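PDB 3LSO: putative membrane anchored protein from Corynebacterium diphtheriae, which is of unknown function but is probably held at the cell surface by a transmembrane helix, with its chain of all-beta domains projecting outward. Local coordinates for residues E221-K226 / V242-K247; N232-G237 / D457-P462; K260-R265 / T280-V285. One frame throughout, in Å; residues are numbered along the deposited sequence.

How the contacts relate
All three contacts lie in the part of the chain built around strands 226-231, 234-241, 258-267 and 278-285. Contact 3 pairs two of these strands through regular backbone hydrogen bonds and lies deepest, with I262, I282 and V284 buried. Contact 2 is a surface contact in which a histidine on the turn leading into strand 234-241 receives the segment that follows the last strand. It touches contact 3 directly, through N232 with T261 and P462 with R265. Contact 1, centred about 23 Å from the centre of contact 3, joins two loops; one weak backbone bond and a selenomethionine side chain replace the strand pairing of contact 3.

Contact 1: residues E221-K226 / V242-K247; sequences EKMDGK and VTEDNK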
loop_
_atom_site.group_PDB
_atom_site.type_symbol
_atom_site.label_atom_id
_atom_site.label_comp_id
_atom_site.label_asym_id
_atom_site.label_seq_id
_atom_site.Cartn_x
_atom_site.Cartn_y
_atom_site.Cartn_z
ATOM N N GLU B 221 3.342 -21.956 -5.003
ATOM C CA GLU B 221 4.624 -22.600 -5.275
ATOM C C GLU B 221 4.518 -23.732 -6.306
ATOM O O GLU B 221 5.510 -24.093 -6.945
ATOM C CB GLU B 221 5.267 -23.093 -3.974
ATOM N N LYS B 222 3.313 -24.274 -6.477
ATOM C CA LYS B 222 3.099 -25.362 -7.429
ATOM C C LYS B 222 2.137 -24.998 -8.562
ATOM O O LYS B 222 1.652 -25.884 -9.268
ATOM C CB LYS B 222 2.629 -26.620 -6.704
HETATM N N MSE B 223 1.898 -23.696 -8.742
HETATM C CA MSE B 223 0.898 -23.177 -9.691
HETATM C C MSE B 223 -0.343 -24.076 -9.729
HETATM O O MSE B 223 -0.532 -24.851 -10.668
HETATM C CB MSE B 223 1.493 -22.984 -11.103
HETATM C CG MSE B 223 0.570 -22.232 -12.096
HETATM SE SE MSE B 223 0.637 -22.921 -13.956
HETATM C CE MSE B 223 -1.062 -22.186 -14.649
ATOM N N ASP B 224 -1.166 -24.002 -8.689
ATOM C CA ASP B 224 -2.353 -24.851 -8.612
ATOM C C ASP B 224 -3.616 -24.070 -8.277
ATOM O O ASP B 224 -4.706 -24.456 -8.699
ATOM C CB ASP B 224 -2.155 -26.042 -7.650
ATOM C CG ASP B 224 -1.338 -25.687 -6.402
ATOM O OD1 ASP B 224 -1.558 -24.605 -5.815
ATOM O OD2 ASP B 224 -0.484 -26.509 -5.994
ATOM N N GLY B 225 -3.459 -22.961 -7.552
ATOM C CA GLY B 225 -4.583 -22.185 -7.045
ATOM C C GLY B 225 -5.357 -21.367 -8.066
ATOM O O GLY B 225 -5.017 -21.336 -9.255
ATOM N N LYS B 226 -6.396 -20.694 -7.565
ATOM C CA LYS B 226 -7.334 -19.899 -8.345
ATOM C C LYS B 226 -7.653 -18.583 -7.615
ATOM O O LYS B 226 -7.443 -18.477 -6.408
ATOM C CB LYS B 226 -8.632 -20.693 -8.533
ATOM C CG LYS B 226 -8.725 -21.504 -9.824
ATOM C CD LYS B 226 -9.611 -22.762 -9.667
ATOM C CE LYS B 226 -10.063 -23.308 -11.033
ATOM N NZ LYS B 226 -10.043 -24.790 -11.076
ATOM N N VAL B 242 -4.491 -19.163 -11.698
ATOM C CA VAL B 242 -3.337 -18.269 -11.670
ATOM C C VAL B 242 -2.236 -18.817 -12.555
ATOM O O VAL B 242 -1.817 -19.959 -12.375
ATOM C CB VAL B 242 -2.771 -18.127 -10.250
ATOM C CG1 VAL B 242 -1.497 -17.313 -10.276
ATOM C CG2 VAL B 242 -3.796 -17.489 -9.319
ATOM N N THR B 243 -1.747 -17.995 -13.482
ATOM C CA THR B 243 -0.736 -18.421 -14.463
ATOM C C THR B 243 0.670 -18.587 -13.871
ATOM O O THR B 243 0.901 -18.291 -12.700
ATOM C CB THR B 243 -0.670 -17.450 -15.660
ATOM O OG1 THR B 243 -0.180 -16.177 -15.217
ATOM C CG2 THR B 243 -2.059 -17.269 -16.290
ATOM N N GLU B 244 1.601 -19.077 -14.690
ATOM C CA GLU B 244 3.016 -19.174 -14.310
ATOM C C GLU B 244 3.516 -17.788 -13.923
ATOM O O GLU B 244 4.144 -17.601 -12.877
ATOM C CB GLU B 244 3.852 -19.707 -15.478
ATOM C CG GLU B 244 3.621 -21.175 -15.827
ATOM C CD GLU B 244 4.442 -22.132 -14.965
ATOM O OE1 GLU B 244 4.458 -21.962 -13.717
ATOM O OE2 GLU B 244 5.062 -23.064 -15.539
ATOM N N ASP B 245 3.206 -16.832 -14.793
ATOM C CA ASP B 245 3.468 -15.416 -14.609
ATOM C C ASP B 245 3.105 -14.931 -13.202
ATOM O O ASP B 245 3.626 -13.915 -12.738
ATOM C CB ASP B 245 2.651 -14.641 -15.654
ATOM C CG ASP B 245 3.158 -13.224 -15.876
ATOM O OD1 ASP B 245 4.397 -13.038 -15.908
ATOM O OD2 ASP B 245 2.318 -12.304 -16.037
ATOM N N ASN B 246 2.203 -15.663 -12.544
ATOM C CA ASN B 246 1.728 -15.377 -11.177
ATOM C C ASN B 246 0.531 -14.455 -11.065
ATOM O O ASN B 246 0.120 -14.082 -9.974
ATOM C CB ASN B 246 2.850 -14.900 -10.258
ATOM C CG ASN B 246 3.441 -16.024 -9.464
ATOM O OD1 ASN B 246 4.654 -16.230 -9.463
ATOM N ND2 ASN B 246 2.578 -16.787 -8.794
ATOM N N LYS B 247 -0.044 -14.107 -12.201
ATOM C CA LYS B 247 -1.167 -13.208 -12.215
ATOM C C LYS B 247 -2.428 -14.007 -12.508
ATOM O O LYS B 247 -2.353 -15.119 -13.046
ATOM C CB LYS B 247 -0.937 -12.121 -13.267
ATOM C CG LYS B 247 0.404 -11.382 -13.108
ATOM C CD LYS B 247 0.411 -10.002 -13.776
ATOM C CE LYS B 247 1.611 -9.177 -13.336
ATOM N NZ LYS B 247 2.897 -9.845 -13.693
#
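Segments 221-226 and 242-247 are both irregular and run in opposing directions, the CA atoms of K226 and V242 lying 5.4 Å apart and those of M223 and E244 6.5 Å apart. A single weak backbone bond joins them, from V242 N to G225 O at 3.3 Å, with a nearly straight N-H...O angle of 164°. Beyond V242 the chain folds into a type I turn from T243 to N246. Just past the turn, K247 O ties the loop back to its start by accepting from both T243 N and T243 OG1, the hydroxyl lying in the carbonyl plane on a lone pair 3.2 Å away.

M223, a selenomethionine, reaches across with CG anti to its backbone N (chi1 -171°) and a bend at chi2. Its CE methyl ends beside the V242 carbonyl and 3.8 Å from T243 CA. The E244 chain crosses the selenomethionine at about a right angle, bringing its CG to 3.9 Å from SE. M223 and E244 lie on the surface, whereas G225 and V242 are buried, and V242 turns its own branch CG2 to G225 O at 4.0 Å.

V242 also packs on V215 and N220, in the loop between strands 208-214 and 226-231. N246 bonds that loop through the backbone of V215, while K226, opening strand 226-231, pairs with I267 at the far end of strand 258-267.

Contact 2: residues N232-G237 / D457-P462; sequences NHIAAG and DLPALP
The polar part of this contact is one hydrogen bond. H233 ND1 donates to P459 O over 2.8 Å, with an N-H...O angle of 151°. The oxygen lies in the imidazole plane at the ring edge, and the donor approaches almost along the C=O axis. At the other ring nitrogen, NE2 is hydrogen-bonded to E279 OE2, so the imidazole is gripped at both nitrogens, which fixes its rotation. A carboxylate on one side and a carbonyl on the other would be expected to favour the doubly protonated ring.

CH-pi contacts cover both faces of that ring. L458 CD2 sits over the centre of one face, 3.6 Å from the centroid and 9° off the normal. From the opposite face L461 presents CG, offset toward the rim, with 3.6 Å to H233 CD2. Each leucine crosses the histidine at about a right angle.

N232 and H233 both have positive phi and form the tight turn of the hairpin 226-231/234-241, a conformation consistent with type I'. Residues 458-462 are extended, close to polyproline II, in the segment after strand 440-453 that runs back along the five-stranded sheet.

The one apolar side-chain contact outside the ring is looser: I234 CD1 meets the pyrrolidine of P459 at CG, 4.0 Å away. P459 CD also lies 3.8 Å from the backbone oxygen N232 O. Nearby, N232 OD1 accepts from T261 N, and P462 O accepts from R265 NH1, linking both segments to strand 258-267.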
loop_
_atom_site.group_PDB
_atom_site.type_symbol
_atom_site.label_atom_id
_atom_site.label_comp_id
_atom_site.label_asym_id
_atom_site.label_seq_id
_atom_site.Cartn_x
_atom_site.Cartn_y
_atom_site.Cartn_z
ATOM N N ASN B 232 -18.512 -5.123 -6.115
ATOM C CA ASN B 232 -19.421 -4.730 -5.062
ATOM C C ASN B 232 -19.868 -5.888 -4.195
ATOM O O ASN B 232 -21.061 -6.092 -3.945
ATOM C CB ASN B 232 -20.591 -3.938 -5.634
ATOM C CG ASN B 232 -20.244 -2.459 -5.864
ATOM O OD1 ASN B 232 -19.081 -2.036 -5.794
ATOM N ND2 ASN B 232 -21.257 -1.672 -6.128
ATOM N N HIS B 233 -18.864 -6.642 -3.752
ATOM C CA HIS B 233 -18.990 -7.786 -2.829
ATOM C C HIS B 233 -19.829 -8.986 -3.297
ATOM O O HIS B 233 -20.319 -9.787 -2.479
ATOM C CB HIS B 233 -19.371 -7.331 -1.411
ATOM C CG HIS B 233 -18.287 -6.560 -0.712
ATOM N ND1 HIS B 233 -18.470 -5.964 0.519
ATOM C CD2 HIS B 233 -17.015 -6.275 -1.082
ATOM C CE1 HIS B 233 -17.355 -5.360 0.885
ATOM N NE2 HIS B 233 -16.457 -5.535 -0.069
ATOM N N ILE B 234 -19.945 -9.138 -4.611
ATOM C CA ILE B 234 -20.656 -10.281 -5.194
ATOM C C ILE B 234 -19.774 -11.002 -6.233
ATOM O O ILE B 234 -19.172 -10.371 -7.094
ATOM C CB ILE B 234 -22.037 -9.821 -5.753
ATOM C CG1 ILE B 234 -23.016 -9.612 -4.584
ATOM C CG2 ILE B 234 -22.589 -10.818 -6.763
ATOM C CD1 ILE B 234 -23.942 -8.379 -4.721
ATOM N N ALA B 235 -19.691 -12.321 -6.131
ATOM C CA ALA B 235 -18.807 -13.124 -6.980
ATOM C C ALA B 235 -18.945 -12.799 -8.463
ATOM O O ALA B 235 -20.000 -12.997 -9.062
ATOM C CB ALA B 235 -19.049 -14.606 -6.739
ATOM N N ALA B 236 -17.870 -12.310 -9.060
ATOM C CA ALA B 236 -17.891 -11.996 -10.477
ATOM C C ALA B 236 -17.385 -13.167 -11.287
ATOM O O ALA B 236 -16.188 -13.307 -11.496
ATOM C CB ALA B 236 -17.074 -10.736 -10.763
ATOM N N GLY B 237 -18.316 -13.997 -11.743
ATOM C CA GLY B 237 -17.991 -15.195 -12.520
ATOM C C GLY B 237 -17.335 -16.319 -11.728
ATOM O O GLY B 237 -17.302 -16.295 -10.503
ATOM N N ASP B 457 -26.013 0.172 -0.200
ATOM C CA ASP B 457 -24.908 -0.377 0.577
ATOM C C ASP B 457 -24.455 -1.701 -0.029
ATOM O O ASP B 457 -25.245 -2.416 -0.660
ATOM C CB ASP B 457 -25.323 -0.599 2.046
ATOM C CG ASP B 457 -25.686 0.703 2.782
ATOM O OD1 ASP B 457 -25.711 1.801 2.147
ATOM O OD2 ASP B 457 -25.947 0.606 4.011
ATOM N N LEU B 458 -23.182 -2.027 0.169
ATOM C CA LEU B 458 -22.644 -3.326 -0.223
ATOM C C LEU B 458 -23.059 -4.402 0.772
ATOM O O LEU B 458 -23.100 -4.133 1.978
ATOM C CB LEU B 458 -21.117 -3.277 -0.258
ATOM C CG LEU B 458 -20.376 -2.479 -1.325
ATOM C CD1 LEU B 458 -20.640 -0.978 -1.178
ATOM C CD2 LEU B 458 -18.892 -2.787 -1.223
ATOM N N PRO B 459 -23.356 -5.628 0.281
ATOM C CA PRO B 459 -23.508 -6.736 1.218
ATOM C C PRO B 459 -22.137 -7.051 1.774
ATOM O O PRO B 459 -21.142 -6.533 1.279
ATOM C CB PRO B 459 -23.989 -7.893 0.336
ATOM C CG PRO B 459 -24.437 -7.249 -0.954
ATOM C CD PRO B 459 -23.554 -6.065 -1.111
ATOM N N ALA B 460 -22.068 -7.864 2.810
ATOM C CA ALA B 460 -20.771 -8.305 3.274
ATOM C C ALA B 460 -20.270 -9.362 2.313
ATOM O O ALA B 460 -21.054 -10.144 1.768
ATOM C CB ALA B 460 -20.861 -8.872 4.682
ATOM N N LEU B 461 -18.964 -9.366 2.094
ATOM C CA LEU B 461 -18.309 -10.520 1.515
ATOM C C LEU B 461 -18.595 -11.765 2.353
ATOM O O LEU B 461 -18.521 -11.707 3.581
ATOM C CB LEU B 461 -16.805 -10.312 1.498
ATOM C CG LEU B 461 -16.168 -9.477 0.415
ATOM C CD1 LEU B 461 -14.689 -9.414 0.726
ATOM C CD2 LEU B 461 -16.412 -10.106 -0.939
ATOM N N PRO B 462 -18.916 -12.892 1.690
ATOM C CA PRO B 462 -18.971 -14.198 2.366
ATOM C C PRO B 462 -17.688 -14.513 3.133
ATOM O O PRO B 462 -16.589 -14.365 2.592
ATOM C CB PRO B 462 -19.143 -15.199 1.206
ATOM C CG PRO B 462 -19.022 -14.377 -0.082
ATOM C CD PRO B 462 -19.383 -12.979 0.296
#

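Contact 3: residues K260-R265 / T280-V285; sequences KTITAR and TIIPVV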
loop_
_atom_site.group_PDB
_atom_site.type_symbol
_atom_site.label_atom_id
_atom_site.label_comp_id
_atom_site.label_asym_id
_atom_site.label_seq_id
_atom_site.Cartn_x
_atom_site.Cartn_y
_atom_site.Cartn_z
ATOM N N LYS B 260 -16.926 1.545 -7.833
ATOM C CA LYS B 260 -17.050 0.113 -7.808
ATOM C C LYS B 260 -15.941 -0.481 -6.950
ATOM O O LYS B 260 -14.794 -0.048 -7.024
ATOM C CB LYS B 260 -17.008 -0.413 -9.231
ATOM C CG LYS B 260 -18.027 0.302 -10.131
ATOM C CD LYS B 260 -19.421 -0.288 -9.991
ATOM C CE LYS B 260 -20.427 0.507 -10.762
ATOM N NZ LYS B 260 -21.824 0.128 -10.381
ATOM N N THR B 261 -16.294 -1.441 -6.098
ATOM C CA THR B 261 -15.341 -2.077 -5.196
ATOM C C THR B 261 -14.956 -3.422 -5.777
ATOM O O THR B 261 -15.794 -4.302 -5.942
ATOM C CB THR B 261 -15.953 -2.285 -3.819
ATOM O OG1 THR B 261 -16.189 -1.014 -3.202
ATOM C CG2 THR B 261 -15.012 -3.008 -2.959
ATOM N N ILE B 262 -13.687 -3.562 -6.121
ATOM C CA ILE B 262 -13.190 -4.808 -6.653
ATOM C C ILE B 262 -12.464 -5.522 -5.536
ATOM O O ILE B 262 -11.649 -4.919 -4.809
ATOM C CB ILE B 262 -12.237 -4.581 -7.834
ATOM C CG1 ILE B 262 -12.839 -3.588 -8.838
ATOM C CG2 ILE B 262 -11.885 -5.894 -8.515
ATOM C CD1 ILE B 262 -14.205 -4.011 -9.408
ATOM N N THR B 263 -12.781 -6.807 -5.388
ATOM C CA THR B 263 -12.142 -7.634 -4.383
ATOM C C THR B 263 -11.585 -8.862 -5.068
ATOM O O THR B 263 -12.241 -9.433 -5.960
ATOM C CB THR B 263 -13.119 -8.001 -3.264
ATOM O OG1 THR B 263 -13.687 -6.793 -2.726
ATOM C CG2 THR B 263 -12.397 -8.740 -2.151
ATOM N N ALA B 264 -10.359 -9.229 -4.693
ATOM C CA ALA B 264 -9.702 -10.436 -5.190
ATOM C C ALA B 264 -9.444 -11.332 -4.003
ATOM O O ALA B 264 -8.982 -10.860 -2.945
ATOM C CB ALA B 264 -8.394 -10.099 -5.876
ATOM N N ARG B 265 -9.745 -12.619 -4.182
ATOM C CA ARG B 265 -9.662 -13.599 -3.108
ATOM C C ARG B 265 -8.976 -14.848 -3.622
ATOM O O ARG B 265 -9.377 -15.409 -4.642
ATOM C CB ARG B 265 -11.059 -13.943 -2.598
ATOM C CG ARG B 265 -11.096 -15.197 -1.754
ATOM C CD ARG B 265 -12.379 -15.342 -0.970
ATOM N NE ARG B 265 -12.439 -14.369 0.110
ATOM C CZ ARG B 265 -13.512 -14.151 0.860
ATOM N NH1 ARG B 265 -14.618 -14.852 0.660
ATOM N NH2 ARG B 265 -13.481 -13.230 1.814
ATOM N N THR B 280 -9.619 -2.955 -4.170
ATOM C CA THR B 280 -9.409 -1.600 -4.697
ATOM C C THR B 280 -10.762 -0.965 -5.116
ATOM O O THR B 280 -11.796 -1.652 -5.155
ATOM C CB THR B 280 -8.324 -1.591 -5.825
ATOM O OG1 THR B 280 -7.720 -0.298 -5.922
ATOM C CG2 THR B 280 -8.909 -1.955 -7.164
ATOM N N ILE B 281 -10.769 0.330 -5.415
ATOM C CA ILE B 281 -11.988 0.986 -5.819
ATOM C C ILE B 281 -11.793 1.616 -7.168
ATOM O O ILE B 281 -10.838 2.361 -7.342
ATOM C CB ILE B 281 -12.378 2.066 -4.807
ATOM C CG1 ILE B 281 -12.789 1.409 -3.491
ATOM C CG2 ILE B 281 -13.518 2.936 -5.360
ATOM C CD1 ILE B 281 -13.278 2.366 -2.437
ATOM N N ILE B 282 -12.686 1.340 -8.116
ATOM C CA ILE B 282 -12.628 1.970 -9.431
ATOM C C ILE B 282 -13.801 2.896 -9.639
ATOM O O ILE B 282 -14.945 2.461 -9.581
ATOM C CB ILE B 282 -12.768 0.981 -10.559
ATOM C CG1 ILE B 282 -11.670 -0.066 -10.525
ATOM C CG2 ILE B 282 -12.684 1.713 -11.910
ATOM C CD1 ILE B 282 -11.933 -1.199 -11.549
ATOM N N PRO B 283 -13.529 4.169 -9.933
ATOM C CA PRO B 283 -14.626 5.029 -10.246
ATOM C C PRO B 283 -15.065 4.750 -11.661
ATOM O O PRO B 283 -14.254 4.838 -12.582
ATOM C CB PRO B 283 -14.003 6.426 -10.178
ATOM C CG PRO B 283 -12.621 6.229 -9.689
ATOM C CD PRO B 283 -12.250 4.872 -10.064
ATOM N N VAL B 284 -16.333 4.418 -11.843
ATOM C CA VAL B 284 -16.845 4.208 -13.173
ATOM C C VAL B 284 -17.802 5.327 -13.545
ATOM O O VAL B 284 -18.725 5.634 -12.813
ATOM C CB VAL B 284 -17.475 2.843 -13.281
ATOM C CG1 VAL B 284 -18.196 2.686 -14.571
ATOM C CG2 VAL B 284 -16.399 1.817 -13.198
ATOM N N VAL B 285 -17.556 5.955 -14.682
ATOM C CA VAL B 285 -18.318 7.119 -15.107
ATOM C C VAL B 285 -19.124 6.756 -16.363
ATOM O O VAL B 285 -18.781 5.786 -17.054
ATOM C CB VAL B 285 -17.352 8.291 -15.409
ATOM C CG1 VAL B 285 -16.754 8.845 -14.131
ATOM C CG2 VAL B 285 -16.236 7.834 -16.334
#
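Strands 260-265 and 280-285 run antiparallel, at 145° between their directions and 4.7 Å at the closest approach of their axes, with K260-I282 and I262-T280 as hydrogen-bonded pairs and T261-I281 as the non-hydrogen-bonded pair between them. Four N-H...O bonds result: a reciprocal pair at K260 and I282, both 2.8 Å between N of one residue and O of the other, and another at I262 and T280. In three of them the donor lies in the carbonyl plane. K260 N instead approaches I282 O from 35° above it. K260 O gains a further partner in the CA-H of I281.

Side chains alternate between the faces. On that of K260, I262, T280 and I282, the two isoleucines cross obliquely, I262 CG1 touching I282 CD1 at 3.7 Å, and both rest on I211 of strand 208-214. The chi2 angles differ: I262 is bent at -58° and I282 extended, so that the longer reach of I282 brings its end methyl to the CG1 branch of I262. K260 lays its CG 3.8 Å from V284 CG2, then bends at chi2 and carries NZ to T256 OG1. F254 covers both residues of this diagonal pair. On the other face T261 and I281 lie side by side, loosely, with T261 OG1 4.2 Å from I281 CG1.

Further along strand 258-267, R265 forms a salt bridge with D277, and beyond the paired region P283 and V285 pack on I426 of strand 425-435, at the join to the C-terminal beta domain. An antiparallel hairpin whose isoleucines pack against a strand of a second layer is characteristic of a beta-sandwich, here consistent with an immunoglobulin-like domain.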